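Local coordinates for putative trimethylamine methyltransferase (Rhizobium meliloti, PDB 4YYC), which probably acts as a methyltransferase of the trimethylamine methyltransferase family, although its own substrate is not established, at residues A[44-52]-A[381-389]. Numbering follows the deposited sequence.
Sequences IQRRIREYE and TLLAGTNFV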
ATOM      1  N   ILE A  44      -0.465 -17.879   5.661  1.00 16.95           N
ATOM      2  CA  ILE A  44       0.775 -17.320   5.130  1.00 17.12           C
ATOM      3  C   ILE A  44       1.939 -17.557   6.103  1.00 17.70           C
ATOM      4  O   ILE A  44       1.809 -17.307   7.302  1.00 16.84           O
ATOM      5  CB  ILE A  44       0.628 -15.788   4.934  1.00 16.99           C
ATOM      6  CG1 ILE A  44      -0.371 -15.501   3.792  1.00 17.01           C
ATOM      7  CG2 ILE A  44       1.970 -15.164   4.685  1.00 17.47           C
ATOM      8  CD1 ILE A  44      -0.889 -14.111   3.811  1.00 16.83           C
ATOM      9  N   GLN A  45       3.077 -17.997   5.557  1.00 18.43           N
ATOM     10  CA  GLN A  45       4.330 -18.015   6.303  1.00 19.69           C
ATOM     11  C   GLN A  45       5.208 -16.969   5.637  1.00 19.37           C
ATOM     12  O   GLN A  45       5.711 -17.197   4.538  1.00 19.91           O
ATOM     13  CB  GLN A  45       5.009 -19.381   6.249  1.00 21.66           C
ATOM     14  CG  GLN A  45       4.217 -20.398   7.000  1.00 23.69           C
ATOM     15  CD  GLN A  45       4.841 -21.766   6.979  1.00 26.30           C
ATOM     16  OE1 GLN A  45       6.065 -21.918   7.162  1.00 29.79           O
ATOM     17  NE2 GLN A  45       4.014 -22.786   6.806  1.00 27.98           N
ATOM     18  N   ARG A  46       5.391 -15.826   6.292  1.00 18.96           N
ATOM     19  CA  ARG A  46       6.154 -14.725   5.699  1.00 19.16           C
ATOM     20  C   ARG A  46       7.621 -15.020   5.571  1.00 20.63           C
ATOM     21  O   ARG A  46       8.233 -15.475   6.542  1.00 20.62           O
ATOM     22  CB  ARG A  46       5.979 -13.419   6.514  1.00 18.71           C
ATOM     23  CG  ARG A  46       4.647 -12.724   6.292  1.00 18.28           C
ATOM     24  CD  ARG A  46       4.453 -11.558   7.243  1.00 18.08           C
ATOM     25  NE  ARG A  46       3.959 -12.028   8.550  1.00 19.09           N
ATOM     26  CZ  ARG A  46       4.663 -12.133   9.681  1.00 19.17           C
ATOM     27  NH1 ARG A  46       4.052 -12.594  10.744  1.00 19.22           N
ATOM     28  NH2 ARG A  46       5.947 -11.787   9.769  1.00 19.96           N
ATOM     29  N   ARG A  47       8.158 -14.820   4.361  1.00 21.18           N
ATOM     30  CA  ARG A  47       9.593 -14.949   4.091  0.50 22.85           C
ATOM     31  C   ARG A  47      10.209 -13.564   4.010  1.00 22.67           C
ATOM     32  O   ARG A  47      11.429 -13.426   4.008  1.00 24.78           O
ATOM     33  CB  ARG A  47       9.847 -15.701   2.784  0.50 24.50           C
ATOM     34  CG  ARG A  47       9.170 -17.055   2.654  0.50 25.90           C
ATOM     35  CD  ARG A  47       9.491 -17.974   3.802  0.50 27.82           C
ATOM     36  NE  ARG A  47       8.957 -19.307   3.556  0.50 30.16           N
ATOM     37  CZ  ARG A  47       8.592 -20.146   4.515  0.50 30.91           C
ATOM     38  NH1 ARG A  47       8.109 -21.332   4.196  0.50 32.24           N
ATOM     39  NH2 ARG A  47       8.707 -19.792   5.786  0.50 31.64           N
ATOM     40  N   ILE A  48       9.370 -12.545   3.925  1.00 21.22           N
ATOM     41  CA  ILE A  48       9.773 -11.166   3.866  1.00 21.01           C
ATOM     42  C   ILE A  48       9.928 -10.621   5.288  1.00 20.84           C
ATOM     43  O   ILE A  48       9.428 -11.223   6.256  1.00 20.16           O
ATOM     44  CB  ILE A  48       8.768 -10.300   3.052  1.00 20.99           C
ATOM     45  CG1 ILE A  48       7.361 -10.394   3.622  1.00 20.75           C
ATOM     46  CG2 ILE A  48       8.739 -10.773   1.605  1.00 21.55           C
ATOM     47  CD1 ILE A  48       6.418  -9.402   2.931  1.00 20.83           C
ATOM     48  N   ARG A  49      10.634  -9.493   5.404  1.00 21.27           N
ATOM     49  CA  ARG A  49      10.969  -8.794   6.648  0.50 21.65           C
ATOM     50  C   ARG A  49       9.841  -7.941   7.168  1.00 20.68           C
ATOM     51  O   ARG A  49       8.976  -7.500   6.372  1.00 19.70           O
ATOM     52  CB  ARG A  49      12.139  -7.812   6.405  0.50 23.18           C
ATOM     53  CG  ARG A  49      13.434  -8.487   6.103  0.50 24.89           C
ATOM     54  CD  ARG A  49      14.492  -7.463   5.799  0.50 26.63           C
ATOM     55  NE  ARG A  49      15.384  -8.042   4.825  0.50 28.74           N
ATOM     56  CZ  ARG A  49      16.608  -7.622   4.601  0.50 30.43           C
ATOM     57  NH1 ARG A  49      17.096  -6.614   5.306  0.50 31.35           N
ATOM     58  NH2 ARG A  49      17.337  -8.220   3.682  0.50 31.58           N
ATOM     59  N   GLU A  50       9.850  -7.673   8.478  1.00 19.99           N
ATOM     60  CA  GLU A  50       8.923  -6.709   9.091  1.00 19.58           C
ATOM     61  C   GLU A  50       9.447  -5.281   8.923  1.00 19.42           C
ATOM     62  O   GLU A  50      10.646  -5.017   9.079  1.00 20.25           O
ATOM     63  CB  GLU A  50       8.705  -7.001  10.580  1.00 20.31           C
ATOM     64  CG  GLU A  50       8.320  -8.459  10.848  1.00 21.35           C
ATOM     65  CD  GLU A  50       9.522  -9.364  11.180  1.00 23.82           C
ATOM     66  OE1 GLU A  50      10.676  -9.135  10.706  1.00 25.47           O
ATOM     67  OE2 GLU A  50       9.306 -10.328  11.945  1.00 27.23           O
ATOM     68  N   TYR A  51       8.569  -4.357   8.522  1.00 18.63           N
ATOM     69  CA  TYR A  51       8.937  -2.965   8.396  1.00 18.98           C
ATOM     70  C   TYR A  51       8.771  -2.262   9.734  1.00 19.85           C
ATOM     71  O   TYR A  51       7.684  -2.382  10.363  1.00 20.09           O
ATOM     72  CB  TYR A  51       8.016  -2.299   7.370  1.00 18.13           C
ATOM     73  CG  TYR A  51       8.458  -0.887   7.098  1.00 18.04           C
ATOM     74  CD1 TYR A  51       9.627  -0.634   6.397  1.00 18.69           C
ATOM     75  CD2 TYR A  51       7.694   0.202   7.490  1.00 17.57           C
ATOM     76  CE1 TYR A  51      10.049   0.637   6.149  1.00 18.88           C
ATOM     77  CE2 TYR A  51       8.105   1.500   7.229  1.00 17.88           C
ATOM     78  CZ  TYR A  51       9.273   1.725   6.535  1.00 18.40           C
ATOM     79  OH  TYR A  51       9.723   2.976   6.244  1.00 18.71           O
ATOM     80  N   GLU A  52       9.802  -1.537  10.140  1.00 21.39           N
ATOM     81  CA  GLU A  52       9.902  -0.862  11.443  1.00 22.76           C
ATOM     82  C   GLU A  52       9.881   0.635  11.285  1.00 21.59           C
ATOM     83  O   GLU A  52      10.515   1.158  10.373  1.00 20.97           O
ATOM     84  CB  GLU A  52      11.222  -1.145  12.095  1.00 26.59           C
ATOM     85  CG  GLU A  52      11.578  -2.585  12.143  1.00 29.90           C
ATOM     86  CD  GLU A  52      12.804  -2.833  13.000  1.00 33.07           C
ATOM     87  OE1 GLU A  52      13.781  -2.022  13.063  1.00 38.02           O
ATOM     88  OE2 GLU A  52      12.800  -3.876  13.608  1.00 36.11           O
ATOM     89  N   THR A 381      -0.533  -3.838   6.935  1.00 13.46           N
ATOM     90  CA  THR A 381      -0.857  -5.014   7.751  1.00 13.45           C
ATOM     91  C   THR A 381       0.134  -6.126   7.448  1.00 13.88           C
ATOM     92  O   THR A 381       0.684  -6.777   8.339  1.00 13.91           O
ATOM     93  CB  THR A 381      -2.298  -5.478   7.458  1.00 13.38           C
ATOM     94  OG1 THR A 381      -3.218  -4.430   7.797  1.00 13.15           O
ATOM     95  CG2 THR A 381      -2.665  -6.711   8.218  1.00 13.86           C
ATOM     96  N   LEU A 382       0.417  -6.315   6.160  1.00 13.92           N
ATOM     97  CA  LEU A 382       1.355  -7.376   5.780  1.00 14.76           C
ATOM     98  C   LEU A 382       2.778  -6.989   6.170  1.00 14.66           C
ATOM     99  O   LEU A 382       3.538  -7.808   6.733  1.00 14.72           O
ATOM    100  CB  LEU A 382       1.311  -7.616   4.284  1.00 16.06           C
ATOM    101  CG  LEU A 382       2.273  -8.717   3.790  1.00 17.69           C
ATOM    102  CD1 LEU A 382       1.795 -10.053   4.262  1.00 18.60           C
ATOM    103  CD2 LEU A 382       2.430  -8.684   2.288  1.00 19.21           C
ATOM    104  N   LEU A 383       3.182  -5.775   5.854  1.00 14.60           N
ATOM    105  CA  LEU A 383       4.581  -5.395   6.048  1.00 15.21           C
ATOM    106  C   LEU A 383       4.947  -5.259   7.513  1.00 15.29           C
ATOM    107  O   LEU A 383       6.109  -5.475   7.888  1.00 15.03           O
ATOM    108  CB  LEU A 383       4.895  -4.098   5.290  1.00 16.18           C
ATOM    109  CG  LEU A 383       4.759  -4.207   3.773  1.00 16.85           C
ATOM    110  CD1 LEU A 383       5.131  -2.888   3.172  1.00 18.08           C
ATOM    111  CD2 LEU A 383       5.627  -5.286   3.210  1.00 17.75           C
ATOM    112  N   ALA A 384       3.957  -4.976   8.360  1.00 14.62           N
ATOM    113  CA  ALA A 384       4.171  -4.961   9.823  1.00 14.98           C
ATOM    114  C   ALA A 384       4.334  -6.351  10.394  1.00 15.17           C
ATOM    115  O   ALA A 384       4.722  -6.477  11.565  1.00 16.10           O
ATOM    116  CB  ALA A 384       2.993  -4.260  10.506  1.00 14.78           C
ATOM    117  N   GLY A 385       4.025  -7.405   9.635  1.00 14.71           N
ATOM    118  CA  GLY A 385       4.104  -8.775  10.169  1.00 15.09           C
ATOM    119  C   GLY A 385       2.919  -9.106  11.051  1.00 14.93           C
ATOM    120  O   GLY A 385       3.077  -9.727  12.097  1.00 15.96           O
ATOM    121  N   THR A 386       1.730  -8.701  10.657  1.00 14.17           N
ATOM    122  CA  THR A 386       0.557  -8.923  11.502  1.00 13.92           C
ATOM    123  C   THR A 386       0.233 -10.427  11.513  1.00 14.19           C
ATOM    124  O   THR A 386       0.130 -11.055  10.467  1.00 14.27           O
ATOM    125  CB  THR A 386      -0.637  -8.073  11.014  1.00 13.91           C
ATOM    126  OG1 THR A 386      -0.245  -6.710  10.950  1.00 13.93           O
ATOM    127  CG2 THR A 386      -1.837  -8.182  11.925  1.00 13.85           C
ATOM    128  N   ASN A 387      -0.046 -10.994  12.690  1.00 13.85           N
ATOM    129  CA  ASN A 387      -0.333 -12.413  12.804  1.00 14.27           C
ATOM    130  C   ASN A 387      -1.795 -12.744  12.563  1.00 14.14           C
ATOM    131  O   ASN A 387      -2.097 -13.761  11.958  1.00 14.49           O
ATOM    132  CB  ASN A 387       0.071 -12.932  14.193  1.00 14.64           C
ATOM    133  CG  ASN A 387       1.560 -12.838  14.447  1.00 15.05           C
ATOM    134  OD1 ASN A 387       1.982 -12.192  15.396  1.00 15.17           O
ATOM    135  ND2 ASN A 387       2.351 -13.477  13.614  1.00 15.37           N
ATOM    136  N   PHE A 388      -2.717 -11.909  13.025  1.00 13.76           N
ATOM    137  CA  PHE A 388      -4.131 -12.171  12.893  1.00 13.77           C
ATOM    138  C   PHE A 388      -4.785 -10.911  12.386  1.00 13.34           C
ATOM    139  O   PHE A 388      -4.633  -9.856  12.999  1.00 13.64           O
ATOM    140  CB  PHE A 388      -4.740 -12.619  14.219  1.00 14.16           C
ATOM    141  CG  PHE A 388      -6.207 -12.788  14.159  1.00 14.38           C
ATOM    142  CD1 PHE A 388      -6.767 -13.664  13.240  1.00 14.61           C
ATOM    143  CD2 PHE A 388      -7.058 -12.072  15.012  1.00 14.54           C
ATOM    144  CE1 PHE A 388      -8.126 -13.824  13.162  1.00 14.93           C
ATOM    145  CE2 PHE A 388      -8.444 -12.208  14.910  1.00 14.68           C
ATOM    146  CZ  PHE A 388      -8.972 -13.088  13.981  1.00 14.79           C
ATOM    147  N   VAL A 389      -5.445 -11.021  11.252  1.00 12.98           N
ATOM    148  CA  VAL A 389      -6.044  -9.885  10.616  1.00 12.87           C
ATOM    149  C   VAL A 389      -7.552 -10.044  10.615  1.00 12.83           C
ATOM    150  O   VAL A 389      -8.165 -10.656   9.704  1.00 12.92           O
ATOM    151  CB  VAL A 389      -5.515  -9.720   9.172  1.00 12.83           C
ATOM    152  CG1 VAL A 389      -6.009  -8.412   8.582  1.00 12.73           C
ATOM    153  CG2 VAL A 389      -4.000  -9.800   9.098  1.00 13.11           C
TER
HETATM  154  O   HOH W   1       6.252  -8.439   6.682  1.00 19.79           O
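The guanidinium of R46 lies with one face over G385, whose CA sits 3.4 Å above the centre of the plane, while N387 ND2 lies in that plane at the edge. G385 is the first residue to leave helical geometry, in a Schellman motif after helix 368-383. Glycine suits it twice: its positive phi (78°) is easiest without a side chain, and a CB would clash with E50 CG and crowd R46 NH2. R46 reaches across because its chain bends at chi3 (-83°), laying the guanidinium flat over the turn. NH1 and N387 ND2, both donors, do not bond each other; they share acceptors, A134 O and G132 O, and R46 NE binds T135 OG1, so arginine's several N-H groups hold segment 44-52 to these residues, while N387 ND2 and T386 O, bonded to T135 OG1, hold the turn to them separately. Strand 134-137 runs between strands 44-45 and 388-389 in a small mixed sheet. Were R46 replaced by an alanine, the flat group over G385 CA would be gone and T135 OG1 would probably lose its NE partner. Beyond R46, apolar side chains suit the buried flank: I48 CD1 meets L382 CD2 at 4.1 Å and L383 CD2 at 4.2 Å. I48 also packs on Y51 of the second subunit, and Y51 OH bonds R49 O there, which puts the contact at the dimer interface. A water within hydrogen-bonding distance of R49 O and L382 O can bridge the two segments, though it has more acceptors near it than protons. L383 O, another carbonyl of the last turn, takes a nearly straight bond of 2.8 Å from Y51 N, the donor lying 34° out of the carbonyl plane, and a CA-H...O contact from E50 CA at 3.3 Å.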